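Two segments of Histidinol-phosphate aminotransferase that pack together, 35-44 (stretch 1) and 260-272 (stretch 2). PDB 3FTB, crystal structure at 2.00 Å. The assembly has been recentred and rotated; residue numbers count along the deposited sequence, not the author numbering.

Stretch 1, residues 35-44: INPLGIPKSF
Stretch 2 260-272: KDTNYIEESLLWI

Residues 35-44 run as an irregular loop, entering a weakly bonded helix at about 42-44, against the helix that begins at Thr262 and runs on past Ile272. The two segments run in opposite senses: Leu38 CA lies 6.8 Å from Ser268 CA, Pro41 CA 6.1 Å from Tyr264 CA and Ser43 CA 6.7 Å from Asp261 CA. Together they bury 584 Å².

Tyr264 (chi1 173°, chi2 89°) has the largest area covered by the loop, 102 Å², and points toward it. Its hydroxyl donates to Gly39 O (Tyr264 OH to Gly39 O, 2.6 Å), which lies at the edge of the ring, near its plane; Gly39 itself adopts phi/psi 68/-175, a positive phi that favours glycine. Pro41, in the C-gamma exo pucker, lies over one face, its CG 3.8 Å from the Tyr264 ring centroid and only 5° off the normal, a CH-pi contact.

Asp261 (chi1 t), the helix N-cap, serves both segments. Asp261 OD1 accepts a weak capping bond from Tyr264 N at 3.3 Å, while Asp261 OD2 accepts from Ser43 OG (chi1 p) at 2.8 Å. A water accepts from Lys42 N at 2.7 Å and donates weakly to Asp261 OD2 at 3.4 Å, bridging a backbone amide to the cap. Phe44 N closes the turn on Pro41 O at 3.0 Å.

Asn36 (chi1 t) is spent within its own loop and beyond: Asn36 OD1 accepts from Leu38 N at 2.8 Å, and ND2 is bonded elsewhere in the structure. Ser268 OG (chi1 m) turns back to Tyr264 O at 2.7 Å, satisfied within the helix.

Trp271 (chi1 155°, chi2 56°) presents one face to Pro37, while Leu38 CD1 (chi1 m, chi2 146°) reaches Trp271 CB at 3.3 Å. Trp271 NE1 is hydrogen-bonded elsewhere in the structure. At the exposed margin, Lys42 (mttp) extends NZ to 4.0 Å from Glu267 OE2, a long salt bridge.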

ATOM      1  N   ILE A  35     -17.257  11.480   2.378  1.00 37.21           N
ATOM      2  CA  ILE A  35     -16.047  12.038   2.958  1.00 29.56           C
ATOM      3  C   ILE A  35     -16.433  13.316   3.680  1.00 38.00           C
ATOM      4  O   ILE A  35     -17.367  14.001   3.271  1.00 36.61           O
ATOM      5  CB  ILE A  35     -14.973  12.346   1.889  1.00 21.34           C
ATOM      6  CG1 ILE A  35     -14.692  11.099   1.032  1.00 29.78           C
ATOM      7  CG2 ILE A  35     -13.678  12.898   2.539  1.00 20.30           C
ATOM      8  CD1 ILE A  35     -14.223   9.860   1.824  1.00 22.69           C
ATOM      9  N   ASN A  36     -15.717  13.611   4.762  1.00 38.46           N
ATOM     10  CA  ASN A  36     -15.934  14.805   5.573  1.00 38.51           C
ATOM     11  C   ASN A  36     -15.806  16.072   4.733  1.00 37.47           C
ATOM     12  O   ASN A  36     -14.813  16.260   4.035  1.00 48.00           O
ATOM     13  CB  ASN A  36     -14.923  14.811   6.733  1.00 44.67           C
ATOM     14  CG  ASN A  36     -15.235  15.848   7.798  1.00 40.47           C
ATOM     15  OD1 ASN A  36     -15.526  17.007   7.498  1.00 35.96           O
ATOM     16  ND2 ASN A  36     -15.139  15.437   9.061  1.00 36.93           N
ATOM     17  N   PRO A  37     -16.814  16.952   4.804  1.00 39.88           N
ATOM     18  CA  PRO A  37     -16.905  18.175   4.006  1.00 49.40           C
ATOM     19  C   PRO A  37     -16.017  19.288   4.562  1.00 55.54           C
ATOM     20  O   PRO A  37     -15.641  20.207   3.832  1.00 52.67           O
ATOM     21  CB  PRO A  37     -18.375  18.546   4.183  1.00 38.19           C
ATOM     22  CG  PRO A  37     -18.578  18.254   5.606  1.00 32.14           C
ATOM     23  CD  PRO A  37     -17.941  16.878   5.745  1.00 36.37           C
ATOM     24  N   LEU A  38     -15.692  19.201   5.847  1.00 60.12           N
ATOM     25  CA  LEU A  38     -14.885  20.218   6.511  1.00 58.17           C
ATOM     26  C   LEU A  38     -13.412  20.146   6.116  1.00 62.23           C
ATOM     27  O   LEU A  38     -12.560  20.777   6.745  1.00 67.95           O
ATOM     28  CB  LEU A  38     -15.057  20.118   8.024  1.00 47.89           C
ATOM     29  CG  LEU A  38     -16.456  20.596   8.411  1.00 46.64           C
ATOM     30  CD1 LEU A  38     -17.020  19.833   9.603  1.00 45.35           C
ATOM     31  CD2 LEU A  38     -16.439  22.096   8.663  1.00 51.84           C
ATOM     32  N   GLY A  39     -13.131  19.372   5.067  1.00 54.43           N
ATOM     33  CA  GLY A  39     -11.819  19.317   4.449  1.00 43.58           C
ATOM     34  C   GLY A  39     -10.687  18.703   5.252  1.00 42.33           C
ATOM     35  O   GLY A  39     -10.887  18.186   6.351  1.00 45.20           O
ATOM     36  N   ILE A  40      -9.488  18.782   4.676  1.00 46.02           N
ATOM     37  CA  ILE A  40      -8.259  18.241   5.251  1.00 50.22           C
ATOM     38  C   ILE A  40      -7.878  18.971   6.536  1.00 40.66           C
ATOM     39  O   ILE A  40      -7.905  20.199   6.576  1.00 42.79           O
ATOM     40  CB  ILE A  40      -7.106  18.371   4.226  1.00 57.88           C
ATOM     41  CG1 ILE A  40      -7.481  17.664   2.914  1.00 60.90           C
ATOM     42  CG2 ILE A  40      -5.792  17.849   4.800  1.00 53.00           C
ATOM     43  CD1 ILE A  40      -6.663  18.108   1.702  1.00 64.98           C
ATOM     44  N   PRO A  41      -7.529  18.216   7.593  1.00 41.92           N
ATOM     45  CA  PRO A  41      -7.115  18.826   8.863  1.00 39.16           C
ATOM     46  C   PRO A  41      -6.016  19.867   8.669  1.00 49.92           C
ATOM     47  O   PRO A  41      -5.044  19.656   7.929  1.00 43.88           O
ATOM     48  CB  PRO A  41      -6.580  17.638   9.667  1.00 29.80           C
ATOM     49  CG  PRO A  41      -7.335  16.483   9.145  1.00 35.21           C
ATOM     50  CD  PRO A  41      -7.540  16.746   7.671  1.00 42.32           C
ATOM     51  N   LYS A  42      -6.180  20.999   9.337  1.00 56.81           N
ATOM     52  CA  LYS A  42      -5.243  22.087   9.178  1.00 54.77           C
ATOM     53  C   LYS A  42      -3.868  21.655   9.664  1.00 53.61           C
ATOM     54  O   LYS A  42      -2.861  22.271   9.324  1.00 51.81           O
ATOM     55  CB  LYS A  42      -5.748  23.325   9.916  1.00 56.59           C
ATOM     56  CG  LYS A  42      -7.028  23.893   9.312  1.00 61.62           C
ATOM     57  CD  LYS A  42      -7.376  25.273   9.862  1.00 65.48           C
ATOM     58  CE  LYS A  42      -8.657  25.832   9.237  1.00 61.99           C
ATOM     59  NZ  LYS A  42      -9.871  25.113   9.710  1.00 60.87           N
ATOM     60  N   SER A  43      -3.830  20.575  10.440  1.00 50.26           N
ATOM     61  CA  SER A  43      -2.582  20.091  11.021  1.00 42.87           C
ATOM     62  C   SER A  43      -1.761  19.245  10.042  1.00 46.61           C
ATOM     63  O   SER A  43      -0.619  18.876  10.325  1.00 46.21           O
ATOM     64  CB  SER A  43      -2.860  19.298  12.298  1.00 45.83           C
ATOM     65  OG  SER A  43      -3.627  18.135  12.033  1.00 43.61           O
ATOM     66  N   PHE A  44      -2.336  18.936   8.890  1.00 44.76           N
ATOM     67  CA  PHE A  44      -1.594  18.201   7.886  1.00 51.33           C
ATOM     68  C   PHE A  44      -0.752  19.154   7.049  1.00 55.12           C
ATOM     69  O   PHE A  44       0.389  18.856   6.705  1.00 62.73           O
ATOM     70  CB  PHE A  44      -2.524  17.410   6.976  1.00 57.22           C
ATOM     71  CG  PHE A  44      -1.795  16.653   5.915  1.00 59.05           C
ATOM     72  CD1 PHE A  44      -1.434  17.273   4.724  1.00 55.51           C
ATOM     73  CD2 PHE A  44      -1.429  15.333   6.119  1.00 48.90           C
ATOM     74  CE1 PHE A  44      -0.742  16.587   3.746  1.00 47.02           C
ATOM     75  CE2 PHE A  44      -0.745  14.638   5.144  1.00 43.07           C
ATOM     76  CZ  PHE A  44      -0.397  15.268   3.956  1.00 45.21           C
ATOM     77  N   LYS A 260      -4.230  13.984  16.901  1.00 35.34           N
ATOM     78  CA  LYS A 260      -4.120  14.821  18.098  1.00 38.30           C
ATOM     79  C   LYS A 260      -4.911  16.086  17.873  1.00 38.71           C
ATOM     80  O   LYS A 260      -5.188  16.819  18.817  1.00 37.75           O
ATOM     81  CB  LYS A 260      -2.665  15.219  18.367  1.00 30.40           C
ATOM     82  CG  LYS A 260      -1.706  14.076  18.600  1.00 39.67           C
ATOM     83  CD  LYS A 260      -0.308  14.472  18.145  1.00 43.74           C
ATOM     84  CE  LYS A 260      -0.111  15.979  18.255  1.00 44.97           C
ATOM     85  NZ  LYS A 260       1.165  16.447  17.650  1.00 49.88           N
ATOM     86  N   ASP A 261      -5.247  16.332  16.607  1.00 38.07           N
ATOM     87  CA  ASP A 261      -5.962  17.520  16.157  1.00 37.43           C
ATOM     88  C   ASP A 261      -7.373  17.595  16.747  1.00 41.27           C
ATOM     89  O   ASP A 261      -8.373  17.467  16.036  1.00 40.73           O
ATOM     90  CB  ASP A 261      -6.020  17.519  14.625  1.00 36.36           C
ATOM     91  CG  ASP A 261      -6.288  18.890  14.048  1.00 46.31           C
ATOM     92  OD1 ASP A 261      -6.636  19.812  14.825  1.00 49.36           O
ATOM     93  OD2 ASP A 261      -6.147  19.038  12.813  1.00 41.04           O
ATOM     94  N   THR A 262      -7.449  17.813  18.055  1.00 46.08           N
ATOM     95  CA  THR A 262      -8.729  17.858  18.758  1.00 44.62           C
ATOM     96  C   THR A 262      -9.661  18.948  18.228  1.00 36.29           C
ATOM     97  O   THR A 262     -10.878  18.792  18.265  1.00 35.66           O
ATOM     98  CB  THR A 262      -8.548  18.020  20.303  1.00 36.87           C
ATOM     99  OG1 THR A 262      -7.399  18.832  20.574  1.00 27.89           O
ATOM    100  CG2 THR A 262      -8.339  16.670  20.954  1.00 34.91           C
ATOM    101  N   ASN A 263      -9.097  20.046  17.736  1.00 38.14           N
ATOM    102  CA  ASN A 263      -9.931  21.149  17.249  1.00 46.04           C
ATOM    103  C   ASN A 263     -10.474  20.967  15.822  1.00 50.18           C
ATOM    104  O   ASN A 263     -11.389  21.677  15.396  1.00 47.01           O
ATOM    105  CB  ASN A 263      -9.229  22.496  17.431  1.00 45.92           C
ATOM    106  CG  ASN A 263      -9.183  22.930  18.889  1.00 58.54           C
ATOM    107  OD1 ASN A 263     -10.190  22.867  19.601  1.00 62.12           O
ATOM    108  ND2 ASN A 263      -8.012  23.368  19.344  1.00 63.52           N
ATOM    109  N   TYR A 264      -9.907  20.012  15.092  1.00 53.89           N
ATOM    110  CA  TYR A 264     -10.487  19.579  13.831  1.00 48.02           C
ATOM    111  C   TYR A 264     -11.603  18.607  14.165  1.00 41.19           C
ATOM    112  O   TYR A 264     -12.665  18.607  13.535  1.00 48.26           O
ATOM    113  CB  TYR A 264      -9.448  18.878  12.951  1.00 45.86           C
ATOM    114  CG  TYR A 264     -10.046  18.274  11.702  1.00 35.39           C
ATOM    115  CD1 TYR A 264     -10.150  19.015  10.537  1.00 28.15           C
ATOM    116  CD2 TYR A 264     -10.535  16.973  11.700  1.00 36.56           C
ATOM    117  CE1 TYR A 264     -10.701  18.474   9.396  1.00 39.84           C
ATOM    118  CE2 TYR A 264     -11.100  16.424  10.560  1.00 39.28           C
ATOM    119  CZ  TYR A 264     -11.177  17.182   9.411  1.00 44.31           C
ATOM    120  OH  TYR A 264     -11.735  16.656   8.267  1.00 45.62           O
ATOM    121  N   ILE A 265     -11.352  17.782  15.176  1.00 34.41           N
ATOM    122  CA  ILE A 265     -12.324  16.793  15.612  1.00 44.80           C
ATOM    123  C   ILE A 265     -13.579  17.401  16.269  1.00 51.40           C
ATOM    124  O   ILE A 265     -14.648  16.805  16.227  1.00 50.46           O
ATOM    125  CB  ILE A 265     -11.657  15.752  16.544  1.00 39.17           C
ATOM    126  CG1 ILE A 265     -10.542  15.016  15.788  1.00 36.31           C
ATOM    127  CG2 ILE A 265     -12.691  14.764  17.091  1.00 38.67           C
ATOM    128  CD1 ILE A 265      -9.600  14.180  16.672  1.00 31.49           C
ATOM    129  N   GLU A 266     -13.458  18.587  16.858  1.00 57.82           N
ATOM    130  CA  GLU A 266     -14.589  19.200  17.562  1.00 56.18           C
ATOM    131  C   GLU A 266     -15.431  20.083  16.650  1.00 45.37           C
ATOM    132  O   GLU A 266     -16.656  20.194  16.806  1.00 40.16           O
ATOM    133  CB  GLU A 266     -14.090  20.024  18.749  1.00 66.32           C
ATOM    134  CG  GLU A 266     -13.491  19.206  19.875  1.00 72.64           C
ATOM    135  CD  GLU A 266     -12.916  20.085  20.970  1.00 81.35           C
ATOM    136  OE1 GLU A 266     -12.754  19.587  22.105  1.00 84.10           O
ATOM    137  OE2 GLU A 266     -12.632  21.273  20.694  1.00 82.16           O
ATOM    138  N   GLU A 267     -14.756  20.732  15.711  1.00 37.55           N
ATOM    139  CA  GLU A 267     -15.423  21.553  14.720  1.00 45.39           C
ATOM    140  C   GLU A 267     -16.252  20.631  13.816  1.00 38.93           C
ATOM    141  O   GLU A 267     -17.290  21.016  13.274  1.00 34.57           O
ATOM    142  CB  GLU A 267     -14.377  22.328  13.909  1.00 55.23           C
ATOM    143  CG  GLU A 267     -14.938  23.449  13.036  1.00 69.15           C
ATOM    144  CD  GLU A 267     -14.106  23.697  11.780  1.00 69.65           C
ATOM    145  OE1 GLU A 267     -14.706  23.969  10.714  1.00 74.89           O
ATOM    146  OE2 GLU A 267     -12.863  23.612  11.858  1.00 57.87           O
ATOM    147  N   SER A 268     -15.787  19.395  13.684  1.00 40.23           N
ATOM    148  CA  SER A 268     -16.444  18.400  12.848  1.00 43.42           C
ATOM    149  C   SER A 268     -17.708  17.856  13.532  1.00 49.97           C
ATOM    150  O   SER A 268     -18.784  17.829  12.932  1.00 56.53           O
ATOM    151  CB  SER A 268     -15.458  17.275  12.483  1.00 35.49           C
ATOM    152  OG  SER A 268     -14.403  17.760  11.659  1.00 33.25           O
ATOM    153  N   LEU A 269     -17.578  17.424  14.785  1.00 47.37           N
ATOM    154  CA  LEU A 269     -18.747  17.049  15.587  1.00 47.46           C
ATOM    155  C   LEU A 269     -19.783  18.172  15.598  1.00 48.88           C
ATOM    156  O   LEU A 269     -20.985  17.931  15.481  1.00 52.86           O
ATOM    157  CB  LEU A 269     -18.331  16.715  17.021  1.00 43.13           C
ATOM    158  CG  LEU A 269     -18.077  15.239  17.342  1.00 41.21           C
ATOM    159  CD1 LEU A 269     -17.977  14.397  16.079  1.00 26.93           C
ATOM    160  CD2 LEU A 269     -16.838  15.074  18.214  1.00 44.01           C
ATOM    161  N   LEU A 270     -19.299  19.401  15.743  1.00 45.89           N
ATOM    162  CA  LEU A 270     -20.147  20.580  15.718  1.00 46.47           C
ATOM    163  C   LEU A 270     -20.993  20.548  14.444  1.00 49.47           C
ATOM    164  O   LEU A 270     -22.155  20.974  14.419  1.00 51.32           O
ATOM    165  CB  LEU A 270     -19.268  21.833  15.742  1.00 45.24           C
ATOM    166  CG  LEU A 270     -19.557  22.885  16.811  1.00 46.18           C
ATOM    167  CD1 LEU A 270     -19.109  24.256  16.330  1.00 46.12           C
ATOM    168  CD2 LEU A 270     -21.034  22.897  17.190  1.00 40.99           C
ATOM    169  N   TRP A 271     -20.397  20.022  13.382  1.00 45.74           N
ATOM    170  CA  TRP A 271     -21.065  19.974  12.098  1.00 43.48           C
ATOM    171  C   TRP A 271     -22.215  18.964  12.094  1.00 46.08           C
ATOM    172  O   TRP A 271     -23.373  19.370  12.150  1.00 49.57           O
ATOM    173  CB  TRP A 271     -20.051  19.729  10.971  1.00 42.33           C
ATOM    174  CG  TRP A 271     -20.642  19.103   9.766  1.00 48.43           C
ATOM    175  CD1 TRP A 271     -21.692  19.568   9.028  1.00 48.44           C
ATOM    176  CD2 TRP A 271     -20.220  17.889   9.144  1.00 54.19           C
ATOM    177  NE1 TRP A 271     -21.954  18.712   7.990  1.00 49.05           N
ATOM    178  CE2 TRP A 271     -21.065  17.673   8.036  1.00 51.23           C
ATOM    179  CE3 TRP A 271     -19.212  16.961   9.417  1.00 53.16           C
ATOM    180  CZ2 TRP A 271     -20.933  16.566   7.203  1.00 48.40           C
ATOM    181  CZ3 TRP A 271     -19.081  15.860   8.585  1.00 47.17           C
ATOM    182  CH2 TRP A 271     -19.940  15.669   7.497  1.00 49.52           C
ATOM    183  N   ILE A 272     -21.910  17.664  12.066  1.00 47.69           N
ATOM    184  CA  ILE A 272     -22.961  16.645  11.897  1.00 53.61           C
ATOM    185  C   ILE A 272     -24.000  16.590  12.992  1.00 49.90           C
ATOM    186  O   ILE A 272     -25.114  16.154  12.743  1.00 56.18           O
ATOM    187  CB  ILE A 272     -22.433  15.197  11.741  1.00 36.53           C
ATOM    188  CG1 ILE A 272     -21.091  15.034  12.454  1.00 23.31           C
ATOM    189  CG2 ILE A 272     -22.454  14.753  10.268  1.00 37.44           C
ATOM    190  CD1 ILE A 272     -21.212  14.936  13.963  1.00 23.37           C
TER
HETATM  191  O   HOH W   1      -7.836  21.572  11.356  1.00 45.28           O